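Local coordinates for putative secreted protein (Streptomyces sp. SirexAA-E, PDB 4PEY) that hydrolyses laminarin and laminarioligosaccharides as a secreted exo-beta-1,3-glucanase, working from the non-reducing ends and yielding glucose and laminaribiose, at residues 108-113 / 130-135; 156-161 / 173-178; 191-196 / 451-456. The protein carries 1 engineered substitution. All blocks are in the same frame, centred on the assembly; numbering follows the deposited sequence.

Contact 1 (108-113 / 130-135); sequences FWRSAE and QAAPFR
The carbonyl oxygen of Phe108, whose ring meets Gln130 across the contact, is gripped by two nitrogens of Arg110. Arg110 NE reaches Phe108 O at 2.9 Å from above the carbonyl plane, while Arg110 NH2 comes in that plane to the same O, at 3.0 Å. Arginine suits the task because NE and NH2 lie on one side of the guanidinium; the bend at chi3 (73°) places NE for it. Phe108 CE1 lies 3.3 Å from Gln130 OE1, which sits at the ring edge. The NE2 of this substrate-binding amide donates to Gln456 OE1 and to O2 of a bound glucose.

Beyond, the two backbones run parallel. Arg110 N donates to Ala131 O, Ala112 N to Pro133 O at 3.1 Å, and Arg135 N to Ala112 O at 3.0 Å. Pro133, lacking an N-H, presents CD 3.2 Å from Arg110 O instead. The small Ala131 fits close to the indole, its CB 3.9 Å from Trp109 CD1. Strand 110-113 lies between strands 75-79 and 134-135, the latter pairing onward with strand 157-159, as successive turns of a parallel beta-helix; strand 367-375 packs on Ala131 and Pro133.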
loop_
_atom_site.group_PDB
_atom_site.type_symbol
_atom_site.label_atom_id
_atom_site.label_comp_id
_atom_site.label_asym_id
_atom_site.label_seq_id
_atom_site.Cartn_x
_atom_site.Cartn_y
_atom_site.Cartn_z
ATOM N N PHE A 108 -0.026 -11.416 0.585
ATOM C CA PHE A 108 0.443 -10.162 -0.009
ATOM C C PHE A 108 0.077 -10.016 -1.482
ATOM O O PHE A 108 -0.293 -10.991 -2.133
ATOM C CB PHE A 108 1.975 -10.054 0.047
ATOM C CG PHE A 108 2.595 -10.309 1.398
ATOM C CD1 PHE A 108 2.094 -9.718 2.552
ATOM C CD2 PHE A 108 3.726 -11.115 1.497
ATOM C CE1 PHE A 108 2.705 -9.947 3.784
ATOM C CE2 PHE A 108 4.350 -11.338 2.717
ATOM C CZ PHE A 108 3.838 -10.754 3.866
ATOM N N TRP A 109 0.259 -8.797 -1.996
ATOM C CA TRP A 109 0.358 -8.496 -3.433
ATOM C C TRP A 109 -0.850 -8.984 -4.229
ATOM O O TRP A 109 -0.731 -9.827 -5.119
ATOM C CB TRP A 109 1.665 -9.076 -4.036
ATOM C CG TRP A 109 2.925 -8.559 -3.357
ATOM C CD1 TRP A 109 3.288 -7.251 -3.177
ATOM C CD2 TRP A 109 3.971 -9.347 -2.761
ATOM N NE1 TRP A 109 4.488 -7.176 -2.503
ATOM C CE2 TRP A 109 4.927 -8.450 -2.236
ATOM C CE3 TRP A 109 4.196 -10.723 -2.625
ATOM C CZ2 TRP A 109 6.072 -8.883 -1.567
ATOM C CZ3 TRP A 109 5.331 -11.152 -1.958
ATOM C CH2 TRP A 109 6.259 -10.236 -1.438
ATOM N N ARG A 110 -2.016 -8.430 -3.918
ATOM C CA ARG A 110 -3.223 -8.736 -4.681
ATOM C C ARG A 110 -4.182 -7.565 -4.504
ATOM O O ARG A 110 -3.927 -6.691 -3.681
ATOM C CB ARG A 110 -3.842 -10.068 -4.225
ATOM C CG ARG A 110 -4.322 -10.098 -2.765
ATOM C CD ARG A 110 -4.384 -11.533 -2.239
ATOM N NE ARG A 110 -3.040 -12.055 -2.006
ATOM C CZ ARG A 110 -2.745 -13.331 -1.766
ATOM N NH1 ARG A 110 -3.706 -14.260 -1.761
ATOM N NH2 ARG A 110 -1.481 -13.682 -1.555
ATOM N N SER A 111 -5.263 -7.508 -5.274
ATOM C CA SER A 111 -6.153 -6.355 -5.153
ATOM C C SER A 111 -7.560 -6.607 -5.659
ATOM O O SER A 111 -7.770 -7.445 -6.535
ATOM C CB SER A 111 -5.567 -5.153 -5.906
ATOM O OG SER A 111 -5.476 -5.428 -7.296
ATOM N N ALA A 112 -8.508 -5.851 -5.106
ATOM C CA ALA A 112 -9.902 -5.841 -5.566
ATOM C C ALA A 112 -10.352 -4.405 -5.736
ATOM O O ALA A 112 -10.094 -3.577 -4.864
ATOM C CB ALA A 112 -10.819 -6.562 -4.579
ATOM N N GLU A 113 -11.022 -4.110 -6.846
ATOM C CA GLU A 113 -11.492 -2.752 -7.110
ATOM C C GLU A 113 -12.766 -2.707 -7.959
ATOM O O GLU A 113 -12.936 -3.488 -8.888
ATOM C CB GLU A 113 -10.374 -1.945 -7.795
ATOM C CG GLU A 113 -10.687 -0.473 -8.061
ATOM C CD GLU A 113 -9.458 0.315 -8.490
ATOM O OE1 GLU A 113 -8.573 -0.256 -9.178
ATOM O OE2 GLU A 113 -9.367 1.512 -8.136
ATOM N N GLN A 130 -0.358 -7.208 4.135
ATOM C CA GLN A 130 0.038 -5.971 3.451
ATOM C C GLN A 130 -0.011 -6.039 1.918
ATOM O O GLN A 130 0.055 -7.123 1.321
ATOM C CB GLN A 130 1.439 -5.547 3.912
ATOM C CG GLN A 130 1.529 -5.183 5.401
ATOM C CD GLN A 130 2.038 -6.335 6.268
ATOM O OE1 GLN A 130 1.969 -7.504 5.876
ATOM N NE2 GLN A 130 2.569 -6.003 7.446
ATOM N N ALA A 131 -0.126 -4.858 1.300
ATOM C CA ALA A 131 -0.191 -4.685 -0.156
ATOM C C ALA A 131 -1.346 -5.468 -0.766
ATOM O O ALA A 131 -1.176 -6.170 -1.769
ATOM C CB ALA A 131 1.134 -5.083 -0.822
ATOM N N ALA A 132 -2.524 -5.333 -0.168
ATOM C CA ALA A 132 -3.699 -6.040 -0.675
ATOM C C ALA A 132 -4.912 -5.109 -0.665
ATOM O O ALA A 132 -5.894 -5.342 0.064
ATOM C CB ALA A 132 -3.965 -7.292 0.152
ATOM N N PRO A 133 -4.847 -4.038 -1.469
ATOM C CA PRO A 133 -5.873 -2.992 -1.393
ATOM C C PRO A 133 -7.272 -3.422 -1.826
ATOM O O PRO A 133 -7.456 -4.265 -2.705
ATOM C CB PRO A 133 -5.334 -1.914 -2.343
ATOM C CG PRO A 133 -4.495 -2.678 -3.326
ATOM C CD PRO A 133 -3.824 -3.732 -2.489
ATOM N N PHE A 134 -8.251 -2.783 -1.196
ATOM C CA PHE A 134 -9.673 -3.028 -1.388
ATOM C C PHE A 134 -10.273 -1.636 -1.630
ATOM O O PHE A 134 -10.477 -0.870 -0.678
ATOM C CB PHE A 134 -10.227 -3.720 -0.134
ATOM C CG PHE A 134 -11.592 -4.357 -0.275
ATOM C CD1 PHE A 134 -11.721 -5.670 -0.708
ATOM C CD2 PHE A 134 -12.737 -3.683 0.141
ATOM C CE1 PHE A 134 -12.970 -6.289 -0.789
ATOM C CE2 PHE A 134 -13.988 -4.299 0.075
ATOM C CZ PHE A 134 -14.100 -5.600 -0.402
ATOM N N ARG A 135 -10.493 -1.287 -2.900
ATOM C CA ARG A 135 -10.900 0.070 -3.296
ATOM C C ARG A 135 -12.198 0.114 -4.086
ATOM O O ARG A 135 -12.439 -0.750 -4.918
ATOM C CB ARG A 135 -9.832 0.732 -4.172
ATOM C CG ARG A 135 -8.505 1.043 -3.509
ATOM C CD ARG A 135 -7.544 1.649 -4.539
ATOM N NE ARG A 135 -6.212 1.911 -3.990
ATOM C CZ ARG A 135 -5.847 3.024 -3.363
ATOM N NH1 ARG A 135 -6.720 4.015 -3.179
ATOM N NH2 ARG A 135 -4.602 3.136 -2.900
#

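Contact 2 (156-161 / 173-178); sequences GYIADS and QQWYTR. With BGC (beta-D-glucopyranose), chain B; BGC (beta-D-glucopyranose), chain C.
Gly156 lies flat against the indole of Trp175 where two neighbouring turns of the N-terminal parallel beta-helix stack in register. Its CA is 3.4 Å from the centroid of the Trp175 six-membered ring, almost on the ring normal, a close CH-pi contact. Only glycine suits this place, since a CB would run into the ring; the peptide bond before it is cis. Beside it, Ile158 CD1 packs 3.4 Å from Trp175 NE1, an N-H that is buried with no partner in the model.

Four backbone bonds join strands 157-159 and 174-178, from Tyr176 N to Gly156 O through to Asp160 N to Arg178 O. Tyr157 and Tyr176 lie side by side on one face, pointing the same way, and Tyr157 CD1 meets the edge of the other ring at Tyr176 CD2, 3.8 Å away. Farther along that face Ala159 CB sits over the centre of the Arg178 guanidinium, 3.8 Å from Arg178 CZ; a small methyl lets the flat cation lie close. Salt bridges to Asp397 and Glu221 hold that charge, and Asp397 also accepts from Tyr157 OH, so the Arg178 charge and the Tyr157 hydroxyl both have partners.

The packing ends at Gln173, which touches nothing of 156-161 and reaches into the substrate site instead. There its chain is extended beyond CG, and Gln173 NE2 donates to O2 of the chain B glucose at 2.6 Å and to O2 of the chain C glucose, also at 2.6 Å.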
loop_
_atom_site.group_PDB
_atom_site.type_symbol
_atom_site.label_atom_id
_atom_site.label_comp_id
_atom_site.label_asym_id
_atom_site.label_seq_id
_atom_site.Cartn_x
_atom_site.Cartn_y
_atom_site.Cartn_z
ATOM N N GLY A 156 -4.035 -3.506 6.873
ATOM C CA GLY A 156 -4.841 -3.719 5.691
ATOM C C GLY A 156 -5.349 -2.352 5.263
ATOM O O GLY A 156 -5.166 -1.357 5.981
ATOM N N TYR A 157 -5.997 -2.293 4.109
ATOM C CA TYR A 157 -6.339 -1.008 3.505
ATOM C C TYR A 157 -7.674 -1.062 2.771
ATOM O O TYR A 157 -7.835 -1.840 1.838
ATOM C CB TYR A 157 -5.215 -0.577 2.546
ATOM C CG TYR A 157 -5.455 0.738 1.833
ATOM C CD1 TYR A 157 -4.991 1.939 2.368
ATOM C CD2 TYR A 157 -6.150 0.776 0.626
ATOM C CE1 TYR A 157 -5.220 3.153 1.716
ATOM C CE2 TYR A 157 -6.381 1.977 -0.036
ATOM C CZ TYR A 157 -5.919 3.162 0.514
ATOM O OH TYR A 157 -6.142 4.349 -0.151
ATOM N N ILE A 158 -8.630 -0.245 3.211
ATOM C CA ILE A 158 -9.896 -0.059 2.496
ATOM C C ILE A 158 -10.062 1.422 2.167
ATOM O O ILE A 158 -9.879 2.275 3.042
ATOM C CB ILE A 158 -11.119 -0.537 3.330
ATOM C CG1 ILE A 158 -11.093 -2.059 3.519
ATOM C CG2 ILE A 158 -12.439 -0.098 2.666
ATOM C CD1 ILE A 158 -11.994 -2.554 4.652
ATOM N N ALA A 159 -10.387 1.731 0.915
ATOM C CA ALA A 159 -10.670 3.114 0.529
ATOM C C ALA A 159 -11.866 3.202 -0.396
ATOM O O ALA A 159 -12.108 2.307 -1.204
ATOM C CB ALA A 159 -9.463 3.758 -0.138
ATOM N N ASP A 160 -12.601 4.302 -0.267
ATOM C CA ASP A 160 -13.679 4.648 -1.191
ATOM C C ASP A 160 -14.682 3.513 -1.353
ATOM O O ASP A 160 -15.187 3.275 -2.446
ATOM C CB ASP A 160 -13.107 5.062 -2.561
ATOM C CG ASP A 160 -14.057 5.964 -3.330
ATOM O OD1 ASP A 160 -14.943 6.540 -2.677
ATOM O OD2 ASP A 160 -13.933 6.110 -4.570
ATOM N N SER A 161 -14.990 2.834 -0.249
ATOM C CA SER A 161 -15.858 1.666 -0.301
ATOM C C SER A 161 -17.086 1.811 0.581
ATOM O O SER A 161 -17.098 2.592 1.536
ATOM C CB SER A 161 -15.085 0.408 0.113
ATOM O OG SER A 161 -14.068 0.112 -0.827
ATOM N N GLN A 173 -4.377 -7.363 13.341
ATOM C CA GLN A 173 -3.635 -6.513 14.273
ATOM C C GLN A 173 -4.023 -5.043 14.160
ATOM O O GLN A 173 -4.170 -4.330 15.162
ATOM C CB GLN A 173 -2.136 -6.632 14.019
ATOM C CG GLN A 173 -1.537 -7.983 14.295
ATOM C CD GLN A 173 -0.160 -8.131 13.665
ATOM O OE1 GLN A 173 0.459 -7.148 13.208
ATOM N NE2 GLN A 173 0.319 -9.362 13.609
ATOM N N GLN A 174 -4.146 -4.589 12.921
ATOM C CA GLN A 174 -4.309 -3.177 12.640
ATOM C C GLN A 174 -5.022 -3.030 11.305
ATOM O O GLN A 174 -5.134 -4.003 10.550
ATOM C CB GLN A 174 -2.948 -2.458 12.641
ATOM C CG GLN A 174 -2.003 -2.809 11.475
ATOM C CD GLN A 174 -1.170 -4.065 11.701
ATOM O OE1 GLN A 174 -0.527 -4.238 12.746
ATOM N NE2 GLN A 174 -1.154 -4.940 10.701
ATOM N N TRP A 175 -5.509 -1.829 11.012
ATOM C CA TRP A 175 -6.210 -1.589 9.757
ATOM C C TRP A 175 -6.338 -0.104 9.511
ATOM O O TRP A 175 -6.452 0.662 10.468
ATOM C CB TRP A 175 -7.608 -2.232 9.772
ATOM C CG TRP A 175 -8.122 -2.490 8.393
ATOM C CD1 TRP A 175 -8.813 -1.623 7.587
ATOM C CD2 TRP A 175 -7.924 -3.681 7.627
ATOM N NE1 TRP A 175 -9.075 -2.216 6.373
ATOM C CE2 TRP A 175 -8.540 -3.479 6.372
ATOM C CE3 TRP A 175 -7.305 -4.913 7.891
ATOM C CZ2 TRP A 175 -8.551 -4.464 5.375
ATOM C CZ3 TRP A 175 -7.313 -5.889 6.900
ATOM C CH2 TRP A 175 -7.932 -5.656 5.654
ATOM N N TYR A 176 -6.326 0.291 8.234
ATOM C CA TYR A 176 -6.647 1.661 7.830
ATOM C C TYR A 176 -7.820 1.679 6.859
ATOM O O TYR A 176 -7.824 0.958 5.862
ATOM C CB TYR A 176 -5.440 2.359 7.186
ATOM C CG TYR A 176 -5.737 3.783 6.735
ATOM C CD1 TYR A 176 -6.293 4.715 7.614
ATOM C CD2 TYR A 176 -5.466 4.194 5.432
ATOM C CE1 TYR A 176 -6.559 6.017 7.203
ATOM C CE2 TYR A 176 -5.727 5.498 5.014
ATOM C CZ TYR A 176 -6.268 6.402 5.902
ATOM O OH TYR A 176 -6.520 7.688 5.475
ATOM N N THR A 177 -8.808 2.516 7.156
ATOM C CA THR A 177 -9.962 2.708 6.288
ATOM C C THR A 177 -10.096 4.198 6.024
ATOM O O THR A 177 -10.076 4.989 6.980
ATOM C CB THR A 177 -11.270 2.181 6.943
ATOM O OG1 THR A 177 -11.082 0.837 7.402
ATOM C CG2 THR A 177 -12.457 2.245 5.971
ATOM N N ARG A 178 -10.224 4.607 4.761
ATOM C CA ARG A 178 -10.522 6.021 4.506
ATOM C C ARG A 178 -11.645 6.242 3.510
ATOM O O ARG A 178 -11.882 5.431 2.609
ATOM C CB ARG A 178 -9.282 6.798 4.045
ATOM C CG ARG A 178 -8.819 6.539 2.648
ATOM C CD ARG A 178 -7.960 7.707 2.068
ATOM N NE ARG A 178 -7.592 7.361 0.699
ATOM C CZ ARG A 178 -8.417 7.449 -0.345
ATOM N NH1 ARG A 178 -9.644 7.943 -0.200
ATOM N NH2 ARG A 178 -8.013 7.044 -1.540
HETATM C C2 BGC B . 0.166 -11.510 16.071
HETATM C C3 BGC B . 1.528 -12.159 15.854
HETATM C C4 BGC B . 2.247 -12.344 17.183
HETATM C C5 BGC B . 1.328 -13.104 18.130
HETATM C C6 BGC B . 1.988 -13.318 19.485
HETATM C C1 BGC B . -0.629 -12.263 17.134
HETATM O O1 BGC B . -1.811 -11.545 17.418
HETATM O O2 BGC B . -0.552 -11.484 14.857
HETATM O O3 BGC B . 2.302 -11.261 14.967
HETATM O O4 BGC B . 3.450 -13.062 16.983
HETATM O O5 BGC B . 0.150 -12.354 18.310
HETATM O O6 BGC B . 1.140 -14.133 20.275
HETATM C C2 BGC C . 3.349 -10.741 12.904
HETATM C C3 BGC C . 4.400 -11.165 11.887
HETATM C C4 BGC C . 5.635 -11.683 12.608
HETATM C C5 BGC C . 5.231 -12.783 13.575
HETATM C C6 BGC C . 6.453 -13.315 14.311
HETATM C C1 BGC C . 3.096 -11.826 13.944
HETATM O O2 BGC C . 2.140 -10.489 12.221
HETATM O O3 BGC C . 4.692 -9.966 11.137
HETATM O O4 BGC C . 6.568 -12.147 11.651
HETATM O O5 BGC C . 4.317 -12.253 14.519
HETATM O O6 BGC C . 6.063 -14.379 15.156
#

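Contact 3 (191-196 / 451-456)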
loop_
_atom_site.group_PDB
_atom_site.type_symbol
_atom_site.label_atom_id
_atom_site.label_comp_id
_atom_site.label_asym_id
_atom_site.label_seq_id
_atom_site.Cartn_x
_atom_site.Cartn_y
_atom_site.Cartn_z
ATOM N N ASN A 191 -4.437 -1.307 16.488
ATOM C CA ASN A 191 -4.478 0.009 15.849
ATOM C C ASN A 191 -5.429 0.041 14.671
ATOM O O ASN A 191 -5.026 -0.254 13.546
ATOM C CB ASN A 191 -3.072 0.423 15.386
ATOM C CG ASN A 191 -3.069 1.710 14.558
ATOM O OD1 ASN A 191 -3.975 2.537 14.663
ATOM N ND2 ASN A 191 -2.050 1.866 13.713
ATOM N N MET A 192 -6.676 0.367 14.902
ATOM C CA MET A 192 -7.626 0.595 13.844
ATOM C C MET A 192 -7.856 2.086 13.631
ATOM O O MET A 192 -8.339 2.771 14.500
ATOM C CB MET A 192 -8.960 -0.109 14.139
ATOM C CG MET A 192 -9.042 -1.609 13.877
ATOM S SD MET A 192 -7.653 -2.654 14.455
ATOM C CE MET A 192 -8.125 -4.232 13.753
ATOM N N THR A 193 -7.431 2.568 12.484
ATOM C CA THR A 193 -7.485 3.990 12.169
ATOM C C THR A 193 -8.481 4.262 11.030
ATOM O O THR A 193 -8.585 3.484 10.065
ATOM C CB THR A 193 -6.070 4.525 11.805
ATOM O OG1 THR A 193 -5.219 4.429 12.952
ATOM C CG2 THR A 193 -6.104 5.981 11.337
ATOM N N PHE A 194 -9.218 5.363 11.169
ATOM C CA PHE A 194 -10.264 5.773 10.235
ATOM C C PHE A 194 -10.092 7.248 9.894
ATOM O O PHE A 194 -9.906 8.065 10.799
ATOM C CB PHE A 194 -11.654 5.571 10.853
ATOM C CG PHE A 194 -11.857 4.221 11.488
ATOM C CD1 PHE A 194 -11.446 3.982 12.797
ATOM C CD2 PHE A 194 -12.469 3.191 10.784
ATOM C CE1 PHE A 194 -11.630 2.738 13.383
ATOM C CE2 PHE A 194 -12.661 1.939 11.373
ATOM C CZ PHE A 194 -12.241 1.712 12.670
ATOM N N SER A 195 -10.172 7.614 8.617
ATOM C CA SER A 195 -10.346 9.035 8.282
ATOM C C SER A 195 -11.442 9.165 7.229
ATOM O O SER A 195 -11.420 8.475 6.223
ATOM C CB SER A 195 -9.035 9.694 7.812
ATOM O OG SER A 195 -8.523 9.135 6.610
ATOM N N GLY A 196 -12.420 10.031 7.485
ATOM C CA GLY A 196 -13.521 10.224 6.554
ATOM C C GLY A 196 -14.425 9.014 6.388
ATOM O O GLY A 196 -14.984 8.792 5.315
ATOM N N LYS A 451 2.202 15.104 7.248
ATOM C CA LYS A 451 1.115 14.451 7.961
ATOM C C LYS A 451 1.080 12.978 7.594
ATOM O O LYS A 451 1.167 12.639 6.410
ATOM C CB LYS A 451 -0.230 15.101 7.622
ATOM C CG LYS A 451 -0.402 16.491 8.201
ATOM C CD LYS A 451 -1.756 17.067 7.825
ATOM C CE LYS A 451 -1.855 18.515 8.278
ATOM N NZ LYS A 451 -3.111 19.183 7.840
ATOM N N THR A 452 0.959 12.115 8.603
ATOM C CA THR A 452 0.766 10.688 8.373
ATOM C C THR A 452 -0.468 10.221 9.115
ATOM O O THR A 452 -0.591 10.440 10.324
ATOM C CB THR A 452 1.986 9.850 8.829
ATOM O OG1 THR A 452 3.088 10.127 7.963
ATOM C CG2 THR A 452 1.672 8.347 8.775
ATOM N N ILE A 453 -1.383 9.597 8.377
ATOM C CA ILE A 453 -2.568 8.989 8.953
ATOM C C ILE A 453 -2.454 7.491 8.703
ATOM O O ILE A 453 -2.520 7.043 7.557
ATOM C CB ILE A 453 -3.865 9.556 8.352
ATOM C CG1 ILE A 453 -3.960 11.062 8.622
ATOM C CG2 ILE A 453 -5.087 8.843 8.944
ATOM C CD1 ILE A 453 -5.059 11.745 7.847
ATOM N N PHE A 454 -2.246 6.762 9.805
ATOM C CA PHE A 454 -1.935 5.327 9.886
ATOM C C PHE A 454 -0.498 4.970 9.484
ATOM O O PHE A 454 -0.073 5.178 8.345
ATOM C CB PHE A 454 -2.889 4.453 9.061
ATOM C CG PHE A 454 -2.608 2.977 9.226
ATOM C CD1 PHE A 454 -3.243 2.239 10.220
ATOM C CD2 PHE A 454 -1.680 2.335 8.413
ATOM C CE1 PHE A 454 -2.969 0.884 10.387
ATOM C CE2 PHE A 454 -1.394 0.994 8.581
ATOM C CZ PHE A 454 -2.044 0.262 9.561
ATOM N N TYR A 455 0.224 4.376 10.428
ATOM C CA TYR A 455 1.547 3.830 10.159
ATOM C C TYR A 455 1.658 2.442 10.759
ATOM O O TYR A 455 1.267 2.224 11.911
ATOM C CB TYR A 455 2.646 4.730 10.735
ATOM C CG TYR A 455 4.063 4.260 10.466
ATOM C CD1 TYR A 455 4.503 4.040 9.165
ATOM C CD2 TYR A 455 4.972 4.062 11.511
ATOM C CE1 TYR A 455 5.800 3.628 8.904
ATOM C CE2 TYR A 455 6.287 3.657 11.262
ATOM C CZ TYR A 455 6.696 3.443 9.955
ATOM O OH TYR A 455 7.989 3.041 9.683
ATOM N N GLN A 456 2.182 1.506 9.974
ATOM C CA GLN A 456 2.516 0.175 10.482
ATOM C C GLN A 456 3.957 -0.147 10.142
ATOM O O GLN A 456 4.356 -0.093 8.971
ATOM C CB GLN A 456 1.594 -0.906 9.903
ATOM C CG GLN A 456 1.856 -2.318 10.499
ATOM C CD GLN A 456 2.894 -3.128 9.732
ATOM O OE1 GLN A 456 2.831 -3.244 8.503
ATOM N NE2 GLN A 456 3.862 -3.693 10.460
HETATM O O HOH W 1 0.041 -0.087 13.192
#
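Asn191 CG stands anti to the backbone N (chi1 173°), and so does Phe454 CG (chi1 -176°), and these two torsions place the CG atoms so that the amide and the ring meet across the junction of the two beta-helix domains characteristic of family 55 glycoside hydrolases. Asn191 ND2 comes within 3.6 Å of Phe454 CE1, the amide and ring planes nearly parallel, though the approach is oblique. No backbone hydrogen bond joins the segments: strands 191-194 and 454-456 pass 8.3 Å apart at 150°, and side chains fill the interval.

Thr193 contributes in two ways. Its CB meets the Phe454 ring at the edge, 4.0 Å from Phe454 CD1, while Thr193 OG1 donates to Asn191 OD1 at 2.8 Å, fixing which end of the amide is oxygen. The beta-branched residue thus offers apolar and polar groups at once, and Thr193 CG2 touches Ile453 CG2 at 3.9 Å, the two side chains crossing at about a right angle. Ser195 also borders Ile453, but its OG is hydrogen-bonded to Tyr176 OH and Thr216 OG1. An alanine in place of Asn191 would probably leave Thr193 OG1 without its acceptor and open a gap beside Phe454 CE1.

The second strand continues toward the catalytic centre: Gln456 bonds to Glu436 of the substrate site, and beyond it stands the engineered Ala458, at the inferred proton-donor position. Across the junction itself a single water accepts from Asn191 ND2 at 2.9 Å and donates to Tyr455 O, also at 2.9 Å.

All three contacts are largely buried, but they do different work. Contacts 1 and 2 each join successive turns within the N-terminal beta-helix by parallel backbone bonding, and they share a boundary, since strands 134-135 and 157-159 are neighbours. Contact 3 takes the next strand, bonded to 174-178, and sets it against the C-terminal domain; its chemistry is side-chain packing and a bridging water. Charged groups gather at the C-terminal ends of the segments in contacts 1 and 2 (Glu113, Arg135, Arg178), whereas contact 3 is mostly neutral. The N-terminal ends of 130-135 and 173-178 bear the sugar-binding Gln130 and Gln173, and Gln130 is tied to contact 3 through Gln456.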